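Putative protein (Neisseria meningitidis, PDB 2O3G) is of unknown function, but this transporter-associated domain belongs to a CBS-domain membrane protein that may bind flavin adenine dinucleotide. Local coordinates at residues A[19-24]-A[46-51]; A[34-39]-A[69-74]; A[50-55]-A[64-69]; A[58-63]-A[73-78]. All blocks are in the same frame, centred on the assembly; numbering follows the deposited sequence.

Overall arrangement
All four contacts lie within the transporter-associated domain and fold helix 48-56 and two loops against one antiparallel sheet, whose strands run 20-22, 82-90, 71-79, 65-68 across it. Interaction 1 joins the first strand to the start of the helix, and interaction 3 takes the helix on over strand 65-68, sharing Gly50 and Leu51; their centres are about 9 Å apart. Interactions 2 and 4 sit on the two ends of strand 71-79, about 17 Å apart between centres. Phe73, which the segments of interactions 2 and 4 share, touches Val48 and Leu51 of interaction 1. Segments of interactions 1 and 2, and of 3 and 4, alternate along the chain, tying it into one compact domain.

Interaction 1 of 4, residues A[19-24]-A[46-51]; sequences LTVEGA and HTVAGL
Val21 and Val48 meet at about a right angle, methyl against methyl, where segment 19-24 comes up against the start of helix 48-56. The Val21 branch that touches is CG2, held between the backbone N and the carbonyl carbon (chi1 -73°), and it reaches Val48 CG1 at 3.9 Å. Val48 sets CG1 anti to its own N (chi1 -175°), so both of its methyls lie close to Val21 CG2. Branched, compact valines suit this crossing, which continues inward onto Phe73, Val86 and Ile88.

Beside this apolar patch the contact turns polar. Thr47 is the N-cap of the helix, and its CB rests 4.0 Å from Ala24 CA. Its OG1 accepts from Gly50 N at 2.9 Å, an N-H...O angle of 152°, and donates a weak bond to Gly23 O, 3.3 Å from OG1. The same carbonyl takes the Ala49 N-H, with Gly23 O modelled 2.6 Å from Ala49 N, although the place of this oxygen is less sure. Gly23, having no side chain, and Ala49, with only a methyl, let the two backbones come this near.

Two N-H groups of the first helical turn, which have no acceptor within the helix, are thus satisfied by a side-chain hydroxyl and the Gly23 carbonyl. The linkage probably fixes where the helix starts relative to the sheet edge.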
loop_
_atom_site.group_PDB
_atom_site.type_symbol
_atom_site.label_atom_id
_atom_site.label_comp_id
_atom_site.label_asym_id
_atom_site.label_seq_id
_atom_site.Cartn_x
_atom_site.Cartn_y
_atom_site.Cartn_z
ATOM N N LEU A 19 2.933 12.954 1.662
ATOM C CA LEU A 19 2.582 11.605 2.226
ATOM C C LEU A 19 2.410 10.471 1.232
ATOM O O LEU A 19 1.276 9.932 1.017
ATOM C CB LEU A 19 1.299 11.685 2.979
ATOM C CG LEU A 19 1.466 12.394 4.273
ATOM C CD1 LEU A 19 -0.003 12.740 4.503
ATOM C CD2 LEU A 19 2.117 11.477 5.303
ATOM N N THR A 20 3.507 10.110 0.593
ATOM C CA THR A 20 3.385 9.143 -0.458
ATOM C C THR A 20 4.616 8.282 -0.421
ATOM O O THR A 20 5.708 8.719 -0.063
ATOM C CB THR A 20 3.241 9.814 -1.854
ATOM O OG1 THR A 20 4.342 10.681 -2.023
ATOM C CG2 THR A 20 1.941 10.593 -2.012
ATOM N N VAL A 21 4.428 7.037 -0.791
ATOM C CA VAL A 21 5.546 6.114 -0.785
ATOM C C VAL A 21 5.490 5.430 -2.097
ATOM O O VAL A 21 4.428 5.401 -2.825
ATOM C CB VAL A 21 5.435 5.023 0.298
ATOM C CG1 VAL A 21 5.676 5.600 1.640
ATOM C CG2 VAL A 21 4.120 4.388 0.221
ATOM N N GLU A 22 6.658 4.888 -2.402
ATOM C CA GLU A 22 6.722 3.918 -3.470
ATOM C C GLU A 22 6.072 2.571 -3.188
ATOM O O GLU A 22 6.269 1.934 -2.125
ATOM C CB GLU A 22 8.130 3.731 -3.923
ATOM C CG GLU A 22 9.093 3.444 -2.813
ATOM C CD GLU A 22 10.499 3.119 -3.418
ATOM O OE1 GLU A 22 11.268 2.248 -2.814
ATOM O OE2 GLU A 22 10.771 3.742 -4.518
ATOM N N GLY A 23 5.275 2.184 -4.171
ATOM C CA GLY A 23 4.758 0.835 -4.333
ATOM C C GLY A 23 5.587 -0.322 -3.788
ATOM O O GLY A 23 5.033 -1.346 -3.412
ATOM N N ALA A 24 6.881 -0.158 -3.732
ATOM C CA ALA A 24 7.734 -1.253 -3.505
ATOM C C ALA A 24 8.373 -0.995 -2.216
ATOM O O ALA A 24 9.393 -1.570 -1.906
ATOM C CB ALA A 24 8.833 -1.275 -4.585
ATOM N N HIS A 46 4.611 -8.166 0.460
ATOM C CA HIS A 46 5.731 -7.710 1.258
ATOM C C HIS A 46 5.900 -6.239 1.155
ATOM O O HIS A 46 6.818 -5.701 1.785
ATOM C CB HIS A 46 7.028 -8.372 0.839
ATOM C CG HIS A 46 6.942 -9.848 0.881
ATOM N ND1 HIS A 46 6.308 -10.578 -0.109
ATOM C CD2 HIS A 46 7.319 -10.733 1.835
ATOM C CE1 HIS A 46 6.333 -11.855 0.221
ATOM N NE2 HIS A 46 6.934 -11.976 1.397
ATOM N N THR A 47 5.035 -5.616 0.344
ATOM C CA THR A 47 5.190 -4.217 -0.057
ATOM C C THR A 47 3.862 -3.463 -0.091
ATOM O O THR A 47 2.715 -4.097 -0.222
ATOM C CB THR A 47 5.815 -4.095 -1.527
ATOM O OG1 THR A 47 4.867 -4.565 -2.523
ATOM C CG2 THR A 47 7.124 -4.838 -1.614
ATOM N N VAL A 48 4.004 -2.121 -0.043
ATOM C CA VAL A 48 2.824 -1.265 -0.112
ATOM C C VAL A 48 2.019 -1.654 -1.322
ATOM O O VAL A 48 0.796 -1.917 -1.264
ATOM C CB VAL A 48 3.217 0.228 -0.083
ATOM C CG1 VAL A 48 1.998 1.102 -0.044
ATOM C CG2 VAL A 48 4.125 0.476 1.079
ATOM N N ALA A 49 2.695 -1.774 -2.441
ATOM C CA ALA A 49 1.949 -2.064 -3.665
ATOM C C ALA A 49 1.288 -3.360 -3.486
ATOM O O ALA A 49 0.127 -3.473 -3.858
ATOM C CB ALA A 49 2.893 -2.153 -4.907
ATOM N N GLY A 50 2.035 -4.347 -2.928
ATOM C CA GLY A 50 1.512 -5.706 -2.746
ATOM C C GLY A 50 0.273 -5.674 -1.863
ATOM O O GLY A 50 -0.751 -6.340 -2.172
ATOM N N LEU A 51 0.331 -4.873 -0.782
ATOM C CA LEU A 51 -0.830 -4.676 0.081
ATOM C C LEU A 51 -1.994 -4.298 -0.738
ATOM O O LEU A 51 -3.073 -4.888 -0.592
ATOM C CB LEU A 51 -0.551 -3.661 1.213
ATOM C CG LEU A 51 -1.516 -2.690 1.897
ATOM C CD1 LEU A 51 -2.973 -2.911 1.685
ATOM C CD2 LEU A 51 -1.165 -2.684 3.363
#

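Interaction 2 of 4, residues A[34-39]-A[69-74]; sequences LNLPQQ and HGWRFE. With EDO (1,2-ethanediol), chain C.
Three aromatic rings receive the loop 34-39. Over one face of the Trp71 indole lies Leu34, whose CD2 stands 4.0 Å from the centroid of the six-membered ring in a CH-pi contact, with CG close to CH2 and CZ2. At the indole edge, in plane, water 1 accepts from Trp71 NE1 at 2.9 Å and donates to Leu34 O, 2.5 Å from the water oxygen, so a single water ties the ring's only N-H to the loop backbone. One face of the His69 ring is covered by Pro37, whose CG lies 3.3 Å from the ring centroid and 17° off the normal, another CH-pi contact. The rigid, puckered proline ring sets CG over the flat imidazole.

Leu36 spreads its two methyls between rings: CD2 approaches Trp71 CD1 at 3.7 Å, whereas CD1 faces the edge of Phe73, near its plane, 4.5 Å from CZ. No direct hydrogen bond crosses the contact. His69 N gives its hydrogen to O1 of an ethanediol, probably from the crystallisation liquor.

His69 and Gly70 form a tight type I'-like turn between strands 65-68 and 71-79, and glycine suits the positive phi of its second place. From there Trp71 packs on Ile88 of strand 82-90 and forms a cation-pi contact with Lys90, while Leu36 also rests on Tyr27 and Leu30 of helix 27-30.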
loop_
_atom_site.group_PDB
_atom_site.type_symbol
_atom_site.label_atom_id
_atom_site.label_comp_id
_atom_site.label_asym_id
_atom_site.label_seq_id
_atom_site.Cartn_x
_atom_site.Cartn_y
_atom_site.Cartn_z
ATOM N N LEU A 34 4.338 3.425 10.813
ATOM C CA LEU A 34 2.996 3.878 11.037
ATOM C C LEU A 34 2.291 3.058 12.181
ATOM O O LEU A 34 1.060 2.911 12.225
ATOM C CB LEU A 34 2.265 3.725 9.736
ATOM C CG LEU A 34 2.324 4.967 8.858
ATOM C CD1 LEU A 34 3.708 5.645 9.016
ATOM C CD2 LEU A 34 1.840 4.687 7.422
ATOM N N ASN A 35 3.049 2.442 13.071
ATOM C CA ASN A 35 2.492 1.307 13.835
ATOM C C ASN A 35 1.503 0.441 13.155
ATOM O O ASN A 35 0.487 0.137 13.756
ATOM C CB ASN A 35 1.870 1.818 15.114
ATOM C CG ASN A 35 2.930 2.319 16.012
ATOM O OD1 ASN A 35 4.083 1.904 15.835
ATOM N ND2 ASN A 35 2.624 3.248 16.927
ATOM N N LEU A 36 1.717 0.065 11.915
ATOM C CA LEU A 36 0.793 -0.922 11.327
ATOM C C LEU A 36 0.909 -2.269 11.998
ATOM O O LEU A 36 1.932 -2.622 12.569
ATOM C CB LEU A 36 1.059 -1.132 9.862
ATOM C CG LEU A 36 0.771 0.125 9.096
ATOM C CD1 LEU A 36 1.279 0.068 7.674
ATOM C CD2 LEU A 36 -0.703 0.219 9.138
ATOM N N PRO A 37 -0.131 -3.078 11.890
ATOM C CA PRO A 37 0.024 -4.248 12.693
ATOM C C PRO A 37 1.018 -5.365 12.051
ATOM O O PRO A 37 1.085 -5.579 10.849
ATOM C CB PRO A 37 -1.405 -4.736 12.758
ATOM C CG PRO A 37 -1.905 -4.533 11.421
ATOM C CD PRO A 37 -1.340 -3.148 11.066
ATOM N N GLN A 38 1.815 -5.988 12.883
ATOM C CA GLN A 38 2.648 -7.100 12.529
ATOM C C GLN A 38 1.974 -8.131 11.650
ATOM O O GLN A 38 0.846 -8.514 11.882
ATOM C CB GLN A 38 3.022 -7.740 13.837
ATOM C CG GLN A 38 3.628 -9.123 13.767
ATOM C CD GLN A 38 5.085 -9.098 13.342
ATOM O OE1 GLN A 38 5.941 -8.282 13.818
ATOM N NE2 GLN A 38 5.369 -9.933 12.369
ATOM N N GLN A 39 2.666 -8.590 10.626
ATOM C CA GLN A 39 2.113 -9.714 9.862
ATOM C C GLN A 39 2.502 -11.125 10.395
ATOM O O GLN A 39 3.485 -11.308 11.163
ATOM C CB GLN A 39 2.365 -9.572 8.349
ATOM C CG GLN A 39 3.570 -8.743 8.037
ATOM C CD GLN A 39 4.066 -8.896 6.601
ATOM O OE1 GLN A 39 5.279 -9.060 6.397
ATOM N NE2 GLN A 39 3.149 -8.831 5.603
ATOM N N HIS A 69 -6.482 -1.534 8.170
ATOM C CA HIS A 69 -6.185 -1.164 9.519
ATOM C C HIS A 69 -6.153 0.322 9.801
ATOM O O HIS A 69 -5.226 0.801 10.478
ATOM C CB HIS A 69 -4.876 -1.742 9.999
ATOM C CG HIS A 69 -4.983 -3.167 10.410
ATOM N ND1 HIS A 69 -5.142 -4.200 9.485
ATOM C CD2 HIS A 69 -5.016 -3.740 11.635
ATOM C CE1 HIS A 69 -5.227 -5.355 10.114
ATOM N NE2 HIS A 69 -5.133 -5.106 11.417
ATOM N N GLY A 70 -7.180 1.043 9.339
ATOM C CA GLY A 70 -7.311 2.437 9.702
ATOM C C GLY A 70 -6.620 3.414 8.752
ATOM O O GLY A 70 -6.575 4.591 9.040
ATOM N N TRP A 71 -6.035 2.918 7.667
ATOM C CA TRP A 71 -5.392 3.760 6.697
ATOM C C TRP A 71 -5.907 3.423 5.298
ATOM O O TRP A 71 -6.485 2.351 5.091
ATOM C CB TRP A 71 -3.940 3.528 6.722
ATOM C CG TRP A 71 -3.293 3.711 7.990
ATOM C CD1 TRP A 71 -3.246 2.849 8.976
ATOM C CD2 TRP A 71 -2.454 4.816 8.377
ATOM N NE1 TRP A 71 -2.460 3.341 10.032
ATOM C CE2 TRP A 71 -1.983 4.554 9.673
ATOM C CE3 TRP A 71 -2.149 6.044 7.792
ATOM C CZ2 TRP A 71 -1.179 5.424 10.367
ATOM C CZ3 TRP A 71 -1.306 6.920 8.482
ATOM C CH2 TRP A 71 -0.834 6.607 9.759
ATOM N N ARG A 72 -5.722 4.354 4.363
ATOM C CA ARG A 72 -6.095 4.224 2.938
ATOM C C ARG A 72 -4.844 4.283 2.087
ATOM O O ARG A 72 -3.891 5.023 2.378
ATOM C CB ARG A 72 -6.938 5.389 2.567
ATOM C CG ARG A 72 -7.385 5.372 1.183
ATOM C CD ARG A 72 -8.635 6.186 1.083
ATOM N NE ARG A 72 -9.767 5.323 1.304
ATOM C CZ ARG A 72 -11.051 5.684 1.245
ATOM N NH1 ARG A 72 -11.415 6.920 0.923
ATOM N NH2 ARG A 72 -11.976 4.776 1.502
ATOM N N PHE A 73 -4.802 3.469 1.051
ATOM C CA PHE A 73 -3.589 3.387 0.244
ATOM C C PHE A 73 -4.035 3.582 -1.131
ATOM O O PHE A 73 -4.938 2.885 -1.570
ATOM C CB PHE A 73 -3.008 2.034 0.404
ATOM C CG PHE A 73 -2.386 1.832 1.747
ATOM C CD1 PHE A 73 -1.078 2.102 1.942
ATOM C CD2 PHE A 73 -3.143 1.383 2.817
ATOM C CE1 PHE A 73 -0.497 1.864 3.205
ATOM C CE2 PHE A 73 -2.548 1.149 4.035
ATOM C CZ PHE A 73 -1.223 1.404 4.226
ATOM N N GLU A 74 -3.497 4.589 -1.801
ATOM C CA GLU A 74 -4.091 4.951 -3.094
ATOM C C GLU A 74 -3.048 5.061 -4.143
ATOM O O GLU A 74 -2.005 5.680 -3.941
ATOM C CB GLU A 74 -4.811 6.278 -2.998
ATOM C CG GLU A 74 -5.534 6.686 -4.287
ATOM C CD GLU A 74 -6.157 8.084 -4.213
ATOM O OE1 GLU A 74 -5.923 8.829 -3.213
ATOM O OE2 GLU A 74 -6.896 8.442 -5.153
HETATM C C1 EDO C . -9.307 -4.363 7.619
HETATM O O1 EDO C . -8.496 -3.183 7.742
HETATM C C2 EDO C . -8.335 -5.542 7.563
HETATM O O2 EDO C . -8.275 -5.936 6.196
HETATM O O HOH W 1 -1.376 2.670 12.609
#

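Interaction 3 of 4, residues A[50-55]-A[64-69]. With EDO (1,2-ethanediol), chain C.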
loop_
_atom_site.group_PDB
_atom_site.type_symbol
_atom_site.label_atom_id
_atom_site.label_comp_id
_atom_site.label_asym_id
_atom_site.label_seq_id
_atom_site.Cartn_x
_atom_site.Cartn_y
_atom_site.Cartn_z
ATOM N N GLY A 50 2.035 -4.347 -2.928
ATOM C CA GLY A 50 1.512 -5.706 -2.746
ATOM C C GLY A 50 0.273 -5.674 -1.863
ATOM O O GLY A 50 -0.751 -6.340 -2.172
ATOM N N LEU A 51 0.331 -4.873 -0.782
ATOM C CA LEU A 51 -0.830 -4.676 0.081
ATOM C C LEU A 51 -1.994 -4.298 -0.738
ATOM O O LEU A 51 -3.073 -4.888 -0.592
ATOM C CB LEU A 51 -0.551 -3.661 1.213
ATOM C CG LEU A 51 -1.516 -2.690 1.897
ATOM C CD1 LEU A 51 -2.973 -2.911 1.685
ATOM C CD2 LEU A 51 -1.165 -2.684 3.363
ATOM N N ILE A 52 -1.825 -3.309 -1.603
ATOM C CA ILE A 52 -3.016 -2.860 -2.376
ATOM C C ILE A 52 -3.583 -3.962 -3.224
ATOM O O ILE A 52 -4.787 -4.155 -3.225
ATOM C CB ILE A 52 -2.752 -1.661 -3.307
ATOM C CG1 ILE A 52 -2.124 -0.509 -2.524
ATOM C CG2 ILE A 52 -4.023 -1.332 -4.115
ATOM C CD1 ILE A 52 -2.135 0.798 -3.245
HETATM N N MSE A 53 -2.723 -4.669 -3.960
HETATM C CA MSE A 53 -3.178 -5.791 -4.851
HETATM C C MSE A 53 -3.872 -6.878 -4.104
HETATM O O MSE A 53 -4.941 -7.354 -4.539
HETATM C CB MSE A 53 -2.029 -6.457 -5.581
HETATM C CG MSE A 53 -0.757 -5.666 -5.594
HETATM SE SE MSE A 53 0.030 -6.140 -7.289
HETATM C CE MSE A 53 2.003 -5.809 -7.122
ATOM N N GLU A 54 -3.250 -7.284 -3.001
ATOM C CA GLU A 54 -3.895 -8.171 -2.046
ATOM C C GLU A 54 -5.320 -7.758 -1.683
ATOM O O GLU A 54 -6.215 -8.512 -1.974
ATOM C CB GLU A 54 -3.041 -8.328 -0.799
ATOM C CG GLU A 54 -3.767 -8.933 0.384
ATOM C CD GLU A 54 -3.929 -10.426 0.225
ATOM O OE1 GLU A 54 -4.178 -10.892 -0.909
ATOM O OE2 GLU A 54 -3.796 -11.147 1.235
ATOM N N GLU A 55 -5.563 -6.586 -1.065
ATOM C CA GLU A 55 -6.950 -6.233 -0.731
ATOM C C GLU A 55 -7.816 -6.161 -2.000
ATOM O O GLU A 55 -8.794 -6.858 -2.096
ATOM C CB GLU A 55 -7.063 -5.004 0.189
ATOM C CG GLU A 55 -7.227 -5.302 1.764
ATOM C CD GLU A 55 -8.729 -5.405 2.303
ATOM O OE1 GLU A 55 -9.703 -5.495 1.497
ATOM O OE2 GLU A 55 -8.952 -5.405 3.565
ATOM N N ASP A 64 -7.274 3.976 -7.783
ATOM C CA ASP A 64 -7.767 2.868 -6.922
ATOM C C ASP A 64 -7.055 2.914 -5.563
ATOM O O ASP A 64 -5.910 3.439 -5.428
ATOM C CB ASP A 64 -7.580 1.483 -7.584
ATOM C CG ASP A 64 -8.562 1.223 -8.754
ATOM O OD1 ASP A 64 -8.620 0.060 -9.258
ATOM O OD2 ASP A 64 -9.257 2.173 -9.190
ATOM N N PHE A 65 -7.721 2.367 -4.551
ATOM C CA PHE A 65 -7.135 2.469 -3.218
ATOM C C PHE A 65 -7.585 1.302 -2.407
ATOM O O PHE A 65 -8.566 0.659 -2.710
ATOM C CB PHE A 65 -7.588 3.762 -2.542
ATOM C CG PHE A 65 -9.063 3.837 -2.392
ATOM C CD1 PHE A 65 -9.858 4.363 -3.421
ATOM C CD2 PHE A 65 -9.677 3.318 -1.265
ATOM C CE1 PHE A 65 -11.276 4.343 -3.357
ATOM C CE2 PHE A 65 -11.080 3.310 -1.147
ATOM C CZ PHE A 65 -11.889 3.821 -2.209
ATOM N N ALA A 66 -6.895 1.028 -1.333
ATOM C CA ALA A 66 -7.307 -0.072 -0.509
ATOM C C ALA A 66 -7.307 0.444 0.835
ATOM O O ALA A 66 -6.321 1.122 1.208
ATOM C CB ALA A 66 -6.271 -1.218 -0.597
ATOM N N ASP A 67 -8.311 0.085 1.613
ATOM C CA ASP A 67 -8.299 0.454 3.072
ATOM C C ASP A 67 -7.797 -0.669 3.947
ATOM O O ASP A 67 -8.277 -1.784 3.795
ATOM C CB ASP A 67 -9.714 0.850 3.561
ATOM C CG ASP A 67 -10.257 2.162 2.866
ATOM O OD1 ASP A 67 -11.423 2.556 3.124
ATOM O OD2 ASP A 67 -9.506 2.842 2.115
ATOM N N PHE A 68 -6.905 -0.368 4.900
ATOM C CA PHE A 68 -6.279 -1.369 5.695
ATOM C C PHE A 68 -5.958 -0.887 7.132
ATOM O O PHE A 68 -5.190 0.030 7.293
ATOM C CB PHE A 68 -4.974 -1.690 4.923
ATOM C CG PHE A 68 -4.066 -2.756 5.547
ATOM C CD1 PHE A 68 -4.228 -4.103 5.217
ATOM C CD2 PHE A 68 -3.025 -2.382 6.376
ATOM C CE1 PHE A 68 -3.380 -5.138 5.805
ATOM C CE2 PHE A 68 -2.119 -3.371 6.928
ATOM C CZ PHE A 68 -2.317 -4.747 6.624
ATOM N N HIS A 69 -6.482 -1.534 8.170
ATOM C CA HIS A 69 -6.185 -1.164 9.519
ATOM C C HIS A 69 -6.153 0.322 9.801
ATOM O O HIS A 69 -5.226 0.801 10.478
ATOM C CB HIS A 69 -4.876 -1.742 9.999
ATOM C CG HIS A 69 -4.983 -3.167 10.410
ATOM N ND1 HIS A 69 -5.142 -4.200 9.485
ATOM C CD2 HIS A 69 -5.016 -3.740 11.635
ATOM C CE1 HIS A 69 -5.227 -5.355 10.114
ATOM N NE2 HIS A 69 -5.133 -5.106 11.417
HETATM C C1 EDO C . -9.307 -4.363 7.619
HETATM O O1 EDO C . -8.496 -3.183 7.742
HETATM C C2 EDO C . -8.335 -5.542 7.563
HETATM O O2 EDO C . -8.275 -5.936 6.196
#
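The axes of helix segment 50-55 and strand 65-68 cross at 90°, with a closest approach of 7.7 Å. The dense part of the contact is wholly apolar. Strand alternation turns Ala66 and Phe68 toward the helix and Phe65 and Asp67 away from it. Ala66 takes the place directly under the helix: its CB is 3.9 Å from Glu55 CB and 4.1 Å from Ile52 CA, and so small a side chain lets the helix settle close to the strand backbone. Ile52 CG2, anti to the backbone N, lies 4.2 Å from Ala66 CB, and the residue also packs on Phe73.

Phe68 sends CG anti to its backbone N (chi1 180°), which stands the ring up beside the helix. Leu51 CD2 lies over the centre of one face, 3.5 Å from the ring centroid and 12° off the normal, a CH-pi contact. The opposite face is covered by His69, with ND1 3.9 Å above the plane.

At the other extreme, Glu55 forms the loose, surface side. Its CB touches Ala66, but the chain then bends at chi2 and carries the carboxylate along the strand, where OE2 accepts at 2.8 Å from O2 of the ethanediol that also takes the His69 N-H. This small molecule, probably from the crystallisation liquor, thus bridges helix and turn. Asp67, pointing to the far side, pairs with Arg72 in a salt bridge.

With no direct hydrogen bond across it, the contact depends on shape and buried apolar surface, whereas the rim carboxylate, probably ionised, is met by the ethanediol.

Interaction 4 of 4, residues A[58-63]-A[73-78]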
loop_
_atom_site.group_PDB
_atom_site.type_symbol
_atom_site.label_atom_id
_atom_site.label_comp_id
_atom_site.label_asym_id
_atom_site.label_seq_id
_atom_site.Cartn_x
_atom_site.Cartn_y
_atom_site.Cartn_z
ATOM N N THR A 58 -7.063 -7.215 -7.536
ATOM C CA THR A 58 -7.034 -6.962 -8.972
ATOM C C THR A 58 -5.947 -5.971 -9.345
ATOM O O THR A 58 -5.278 -5.511 -8.437
ATOM C CB THR A 58 -8.381 -6.538 -9.494
ATOM O OG1 THR A 58 -8.153 -5.957 -10.763
ATOM C CG2 THR A 58 -9.070 -5.515 -8.584
ATOM N N ILE A 59 -5.704 -5.667 -10.630
ATOM C CA ILE A 59 -4.614 -4.736 -10.934
ATOM C C ILE A 59 -5.168 -3.366 -10.694
ATOM O O ILE A 59 -6.125 -2.989 -11.357
ATOM C CB ILE A 59 -4.104 -4.752 -12.366
ATOM C CG1 ILE A 59 -4.139 -6.172 -12.932
ATOM C CG2 ILE A 59 -2.616 -4.213 -12.416
ATOM C CD1 ILE A 59 -3.141 -7.153 -12.273
ATOM N N PRO A 60 -4.605 -2.637 -9.702
ATOM C CA PRO A 60 -5.165 -1.355 -9.390
ATOM C C PRO A 60 -4.828 -0.297 -10.440
ATOM O O PRO A 60 -3.693 -0.134 -10.804
ATOM C CB PRO A 60 -4.515 -1.044 -8.046
ATOM C CG PRO A 60 -3.221 -1.705 -8.099
ATOM C CD PRO A 60 -3.492 -2.983 -8.795
ATOM N N ASP A 61 -5.820 0.431 -10.918
ATOM C CA ASP A 61 -5.540 1.638 -11.687
ATOM C C ASP A 61 -5.096 2.769 -10.811
ATOM O O ASP A 61 -5.240 2.727 -9.602
ATOM C CB ASP A 61 -6.818 2.120 -12.334
ATOM C CG ASP A 61 -7.270 1.196 -13.407
ATOM O OD1 ASP A 61 -6.345 0.770 -14.161
ATOM O OD2 ASP A 61 -8.504 0.872 -13.480
ATOM N N VAL A 62 -4.632 3.836 -11.432
ATOM C CA VAL A 62 -4.420 5.061 -10.707
ATOM C C VAL A 62 -5.740 5.469 -10.041
ATOM O O VAL A 62 -6.846 5.245 -10.591
ATOM C CB VAL A 62 -3.879 6.128 -11.610
ATOM C CG1 VAL A 62 -3.897 7.431 -10.866
ATOM C CG2 VAL A 62 -2.454 5.747 -12.049
ATOM N N GLY A 63 -5.628 5.971 -8.811
ATOM C CA GLY A 63 -6.814 6.355 -8.067
ATOM C C GLY A 63 -7.697 5.224 -7.569
ATOM O O GLY A 63 -8.769 5.469 -6.990
ATOM N N PHE A 73 -4.802 3.469 1.051
ATOM C CA PHE A 73 -3.589 3.387 0.244
ATOM C C PHE A 73 -4.035 3.582 -1.131
ATOM O O PHE A 73 -4.938 2.885 -1.570
ATOM C CB PHE A 73 -3.008 2.034 0.404
ATOM C CG PHE A 73 -2.386 1.832 1.747
ATOM C CD1 PHE A 73 -1.078 2.102 1.942
ATOM C CD2 PHE A 73 -3.143 1.383 2.817
ATOM C CE1 PHE A 73 -0.497 1.864 3.205
ATOM C CE2 PHE A 73 -2.548 1.149 4.035
ATOM C CZ PHE A 73 -1.223 1.404 4.226
ATOM N N GLU A 74 -3.497 4.589 -1.801
ATOM C CA GLU A 74 -4.091 4.951 -3.094
ATOM C C GLU A 74 -3.048 5.061 -4.143
ATOM O O GLU A 74 -2.005 5.680 -3.941
ATOM C CB GLU A 74 -4.811 6.278 -2.998
ATOM C CG GLU A 74 -5.534 6.686 -4.287
ATOM C CD GLU A 74 -6.157 8.084 -4.213
ATOM O OE1 GLU A 74 -5.923 8.829 -3.213
ATOM O OE2 GLU A 74 -6.896 8.442 -5.153
ATOM N N VAL A 75 -3.304 4.448 -5.266
ATOM C CA VAL A 75 -2.257 4.441 -6.273
ATOM C C VAL A 75 -2.355 5.741 -7.033
ATOM O O VAL A 75 -3.403 6.111 -7.612
ATOM C CB VAL A 75 -2.333 3.199 -7.147
ATOM C CG1 VAL A 75 -3.637 2.631 -7.007
ATOM C CG2 VAL A 75 -2.059 3.509 -8.600
ATOM N N VAL A 76 -1.257 6.455 -6.995
ATOM C CA VAL A 76 -1.296 7.752 -7.601
ATOM C C VAL A 76 -0.548 7.785 -8.924
ATOM O O VAL A 76 -1.047 8.361 -9.917
ATOM C CB VAL A 76 -0.869 8.949 -6.660
ATOM C CG1 VAL A 76 -1.888 9.112 -5.593
ATOM C CG2 VAL A 76 0.544 8.814 -6.127
ATOM N N GLU A 77 0.629 7.162 -8.931
ATOM C CA GLU A 77 1.340 6.899 -10.156
ATOM C C GLU A 77 1.591 5.371 -10.417
ATOM O O GLU A 77 2.131 4.641 -9.576
ATOM C CB GLU A 77 2.619 7.687 -10.071
ATOM C CG GLU A 77 3.249 8.041 -11.337
ATOM C CD GLU A 77 4.689 8.321 -11.064
ATOM O OE1 GLU A 77 4.978 8.746 -9.910
ATOM O OE2 GLU A 77 5.537 8.098 -11.967
ATOM N N LYS A 78 1.158 4.905 -11.590
ATOM C CA LYS A 78 1.645 3.659 -12.188
ATOM C C LYS A 78 2.731 4.009 -13.193
ATOM O O LYS A 78 2.522 4.881 -14.074
ATOM C CB LYS A 78 0.529 2.980 -12.940
ATOM C CG LYS A 78 -0.653 2.665 -12.112
ATOM C CD LYS A 78 -0.759 1.194 -11.942
ATOM C CE LYS A 78 -0.995 0.553 -13.275
ATOM N NZ LYS A 78 -2.016 -0.462 -13.070
#
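Val75 O is the chief acceptor. It takes the Gly63 N-H at 2.5 Å in a nearly straight bond, N-H...O 172°, with the donor in the carbonyl plane. Val62 adds a CA-H...O contact to the same oxygen, Val62 CA lying 3.4 Å from Val75 O. Glycine suits position 63, where phi is positive (71°) and the chain turns into the next strand.

The second bond comes from Lys78, whose chain, bent at chi2, chi3 and chi4, brings NZ to Pro60 O at 2.8 Å. The ammonium sits above that carbonyl plane, 35° out of it. Asp61 OD1 stays 4.6 Å from Lys78 NZ, near enough for the charges probably to attract but not in contact. The Asp61 N-H has a weak bond to Asp64 OD1.

Apolar groups fill in between: Val62 CG2 lies 3.6 Å from Lys78 CG, the two side chains sliding past each other in opposite directions, and Pro60 CB meets Val75 CG1 at 3.9 Å.

The loop 58-63 runs from helix 48-56 to strand 65-68, with Pro60 resting on Ile52 of the helix and Ile83 of strand 82-90. Where strand 71-79 pairs with 82-90, Val76 and Glu77 oppose Arg85 in a classic beta bulge.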